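Local atomic coordinates of deacetylase EF_0837 (Enterococcus faecalis, PDB entry 2ICS), a protein that hydrolyses acetyl-(R)-mandelate as a deacetylating esterase, though very inefficiently in vitro, and binds two zinc ions per subunit. Residues 338-342 with 352-356; 329-333 with 361-366. All coordinates share one frame; numbering follows the deposited sequence.

Contact 1 (338-342 with 352-356)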
# COMPACT_ATOMS: atom_id res chain seq x y z
N ALA A 338 -14.62 12.59 15.97
CA ALA A 338 -15.99 12.26 15.63
C ALA A 338 -16.59 13.38 14.79
O ALA A 338 -16.82 14.48 15.28
CB ALA A 338 -16.81 12.05 16.90
N GLU A 339 -16.82 13.09 13.51
CA GLU A 339 -17.39 14.06 12.60
C GLU A 339 -17.84 13.33 11.35
O GLU A 339 -17.06 12.61 10.72
CB GLU A 339 -16.35 15.13 12.24
CG GLU A 339 -16.94 16.33 11.51
CD GLU A 339 -15.96 17.48 11.40
OE1 GLU A 339 -15.43 17.91 12.45
OE2 GLU A 339 -15.73 17.97 10.27
N GLU A 340 -19.11 13.50 10.99
CA GLU A 340 -19.65 12.84 9.82
C GLU A 340 -18.96 13.26 8.54
O GLU A 340 -18.48 14.39 8.42
CB GLU A 340 -21.16 13.08 9.73
CG GLU A 340 -21.93 12.34 10.81
CD GLU A 340 -23.43 12.38 10.62
OE1 GLU A 340 -24.13 11.65 11.35
OE2 GLU A 340 -23.91 13.14 9.75
N LYS A 341 -18.90 12.34 7.59
CA LYS A 341 -18.25 12.57 6.30
C LYS A 341 -18.79 11.55 5.31
O LYS A 341 -18.97 10.38 5.66
CB LYS A 341 -16.74 12.39 6.46
CG LYS A 341 -15.91 12.56 5.20
CD LYS A 341 -14.46 12.21 5.50
CE LYS A 341 -13.55 12.41 4.30
NZ LYS A 341 -12.14 12.03 4.62
N THR A 342 -19.07 11.99 4.09
CA THR A 342 -19.59 11.08 3.07
C THR A 342 -18.43 10.39 2.38
O THR A 342 -17.43 11.02 2.03
CB THR A 342 -20.41 11.83 2.01
OG1 THR A 342 -21.58 12.39 2.63
CG2 THR A 342 -20.85 10.88 0.91
N VAL A 352 -21.83 6.87 5.31
CA VAL A 352 -21.54 8.05 6.11
C VAL A 352 -20.62 7.67 7.26
O VAL A 352 -21.01 6.93 8.16
CB VAL A 352 -22.83 8.68 6.66
CG1 VAL A 352 -22.50 9.91 7.50
CG2 VAL A 352 -23.74 9.07 5.51
N ALA A 353 -19.38 8.16 7.22
CA ALA A 353 -18.41 7.86 8.27
C ALA A 353 -18.67 8.74 9.48
O ALA A 353 -19.08 9.90 9.34
CB ALA A 353 -17.00 8.09 7.76
N LYS A 354 -18.44 8.20 10.67
CA LYS A 354 -18.64 8.94 11.90
C LYS A 354 -17.31 9.38 12.49
O LYS A 354 -17.27 10.23 13.38
CB LYS A 354 -19.37 8.07 12.93
CG LYS A 354 -20.74 7.57 12.51
CD LYS A 354 -21.32 6.63 13.56
CE LYS A 354 -22.73 6.20 13.22
NZ LYS A 354 -23.66 7.36 13.15
N GLU A 355 -16.21 8.81 11.99
CA GLU A 355 -14.89 9.16 12.51
C GLU A 355 -13.88 9.46 11.39
O GLU A 355 -13.83 8.76 10.38
CB GLU A 355 -14.38 8.02 13.40
CG GLU A 355 -15.44 7.49 14.37
CD GLU A 355 -14.91 6.44 15.33
OE1 GLU A 355 -14.34 5.43 14.87
OE2 GLU A 355 -15.06 6.63 16.55
N GLN A 356 -13.08 10.50 11.61
CA GLN A 356 -12.08 10.92 10.64
C GLN A 356 -10.67 10.90 11.23
O GLN A 356 -10.46 11.35 12.36
CB GLN A 356 -12.39 12.34 10.15
CG GLN A 356 -13.64 12.47 9.29
CD GLN A 356 -13.95 13.92 8.94
OE1 GLN A 356 -13.08 14.67 8.52
NE2 GLN A 356 -15.21 14.31 9.12
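Gln356 reaches across to the backbone of 338-342 and has the largest share of the side-chain contact. Its CG stands anti to its own carbonyl carbon (chi1 -68°), and the extended chain brings the amide to Glu339. NE2 donates to Glu339 O at 3.0 Å with a fairly straight N-H (162°). The acceptor lies close to the amide plane, but NE2 sits well above the carbonyl plane of Glu339, away from the lone pairs. The carboxylate of Glu339 is turned nearly perpendicular to this amide, 83° between planes. The closest side-chain approach of the pair is Glu339 CB to Gln356 NE2, 3.4 Å. Gln356 OE1 is held by Arg358, which also makes a long, weak ion pair with Glu339. The amide is thus gripped at both ends.

Lys341 slants over the same amide with an all-extended chain. Its CD lies 3.9 Å from Gln356 CD, while its CB touches NE2. The aliphatic part packs here, and NZ goes on to a salt bridge with Glu291. Glu340 takes another course: the carbon of its carboxylate, CD, rests 4.1 Å from Val352 CG1.

The backbones pair as antiparallel strands with a beta bulge, where the register slips by one between Ala338 and Lys341. Ala353 N gives a short 2.7 Å bond to Lys341 O, whereas the return bond from Lys341 N to Ala353 O is weak. Glu339 N bonds to Lys354 O at 2.9 Å. The second strand turns a corner at Lys354.

The contact lies in the hairpin of strands 331-344 and 350-364. Lys341 and Glu355 tie it to helix 286-296 through Glu291 and Arg294, and Glu355 also bonds Trp300 at the start of helix 300-305.

Contact 2 (329-333 with 361-366)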
# COMPACT_ATOMS: atom_id res chain seq x y z
N ALA A 329 13.60 6.04 11.61
CA ALA A 329 12.77 7.02 12.30
C ALA A 329 11.71 7.63 11.39
O ALA A 329 11.82 8.79 10.96
CB ALA A 329 13.65 8.11 12.91
N ASP A 330 10.69 6.84 11.09
CA ASP A 330 9.56 7.30 10.28
C ASP A 330 8.34 7.18 11.18
O ASP A 330 8.07 6.11 11.73
CB ASP A 330 9.35 6.41 9.04
CG ASP A 330 10.49 6.49 8.06
OD1 ASP A 330 11.28 7.46 8.11
OD2 ASP A 330 10.60 5.58 7.21
N LEU A 331 7.61 8.28 11.35
CA LEU A 331 6.44 8.28 12.21
C LEU A 331 5.34 9.16 11.65
O LEU A 331 5.59 10.10 10.92
CB LEU A 331 6.78 8.79 13.61
CG LEU A 331 7.80 8.06 14.49
CD1 LEU A 331 9.21 8.31 13.99
CD2 LEU A 331 7.65 8.58 15.91
N THR A 332 4.11 8.83 12.02
CA THR A 332 2.97 9.62 11.60
C THR A 332 2.28 10.01 12.89
O THR A 332 2.02 9.17 13.76
CB THR A 332 2.02 8.81 10.70
OG1 THR A 332 2.73 8.36 9.53
CG2 THR A 332 0.84 9.67 10.27
N ILE A 333 2.01 11.30 13.03
CA ILE A 333 1.37 11.86 14.21
C ILE A 333 0.02 12.37 13.71
O ILE A 333 -0.05 13.14 12.75
CB ILE A 333 2.24 12.98 14.79
CG1 ILE A 333 3.64 12.42 15.08
CG2 ILE A 333 1.62 13.53 16.07
CD1 ILE A 333 4.61 13.42 15.68
N LYS A 361 1.40 15.84 11.79
CA LYS A 361 2.85 15.89 11.69
C LYS A 361 3.35 14.59 11.10
O LYS A 361 2.80 13.52 11.39
CB LYS A 361 3.51 16.11 13.06
CG LYS A 361 3.57 17.56 13.51
CD LYS A 361 4.48 17.72 14.72
CE LYS A 361 4.67 19.19 15.07
NZ LYS A 361 3.39 19.87 15.38
N THR A 362 4.38 14.68 10.27
CA THR A 362 4.94 13.49 9.65
C THR A 362 6.45 13.56 9.74
O THR A 362 7.07 14.54 9.33
CB THR A 362 4.51 13.40 8.17
OG1 THR A 362 3.07 13.43 8.08
CG2 THR A 362 5.01 12.10 7.55
N ILE A 363 7.04 12.51 10.31
CA ILE A 363 8.48 12.46 10.47
C ILE A 363 9.04 11.41 9.53
O ILE A 363 8.54 10.28 9.47
CB ILE A 363 8.87 12.10 11.91
CG1 ILE A 363 8.26 13.12 12.87
CG2 ILE A 363 10.39 12.06 12.05
CD1 ILE A 363 8.53 12.83 14.31
N ILE A 364 10.09 11.78 8.80
CA ILE A 364 10.72 10.89 7.85
C ILE A 364 12.23 10.90 8.05
O ILE A 364 12.86 11.95 7.95
CB ILE A 364 10.42 11.33 6.40
CG1 ILE A 364 8.91 11.40 6.18
CG2 ILE A 364 11.08 10.37 5.42
CD1 ILE A 364 8.49 11.75 4.75
N GLY A 365 12.79 9.73 8.33
CA GLY A 365 14.21 9.60 8.54
C GLY A 365 14.69 10.57 9.61
O GLY A 365 15.83 11.03 9.56
N GLY A 366 13.82 10.89 10.56
CA GLY A 366 14.20 11.80 11.61
C GLY A 366 13.88 13.26 11.33
O GLY A 366 14.00 14.10 12.22
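Leu331 and Ile363 exchange two backbone hydrogen bonds, each 2.9 Å from N to O. Ile333 and Lys361 form a second such pair. Its Ile333 N to Lys361 O bond is 2.9 Å, and the Lys361 N to Ile333 O bond is longer, at 3.2 Å. Thr332 and Thr362 face each other between them as a non-hydrogen-bonded pair. Segments 331-333 and 361-364 run 172° apart, almost exactly antiparallel.

At the other end, polar bonds hold the turn after strand 350-364. Asp330 OD1 takes the N-H of Gly365 at 2.7 Å and 167°, nearly in line with its C-O bond. CG stands anti to the carbonyl carbon of Asp330 (chi1 -66°), which sets OD1 before Gly365 N. OD2 makes a salt bridge to Lys320. Ala329 O receives Gly366 N on a lone pair, at 2.9 Å.

These are the outer ends of a long beta hairpin. It adds two antiparallel strands to a mixed sheet, with strand 331-344 beside strand 51-61.

Apolar contacts cover the face carrying Leu331, Ile333 and Ile363. Ile333 CD1 meets Ile363 CD1 at 4.2 Å, the two side chains slanting across each other. Ile333 and the first part of Lys361 lie side by side, CB to CB 3.8 Å. Leu331 and Ile363 also pack against strand 5-13. On the opposite face, Thr332 OG1 bonds Gly82 O and Trp56 N.

Overall arrangement
Both contacts belong to one hairpin, strands 331-344 and 350-364. Contact 2 pairs its open end and contact 1 lies farther along, toward the turn. Along the chain the order is 329-333, 338-342, 352-356, 361-366, so contact 1 falls wholly between the two halves of contact 2. Their centres are 26 Å apart, and their nearest atoms about 11 Å. Contact 2 is buried beside the sheet of strands 5-13 and 19-25. Contact 1 is more exposed and meets helix 286-296. The hairpin thus spans from the small beta-rich part to the helices around the TIM barrel. Both contacts lie away from the zinc and adenine sites.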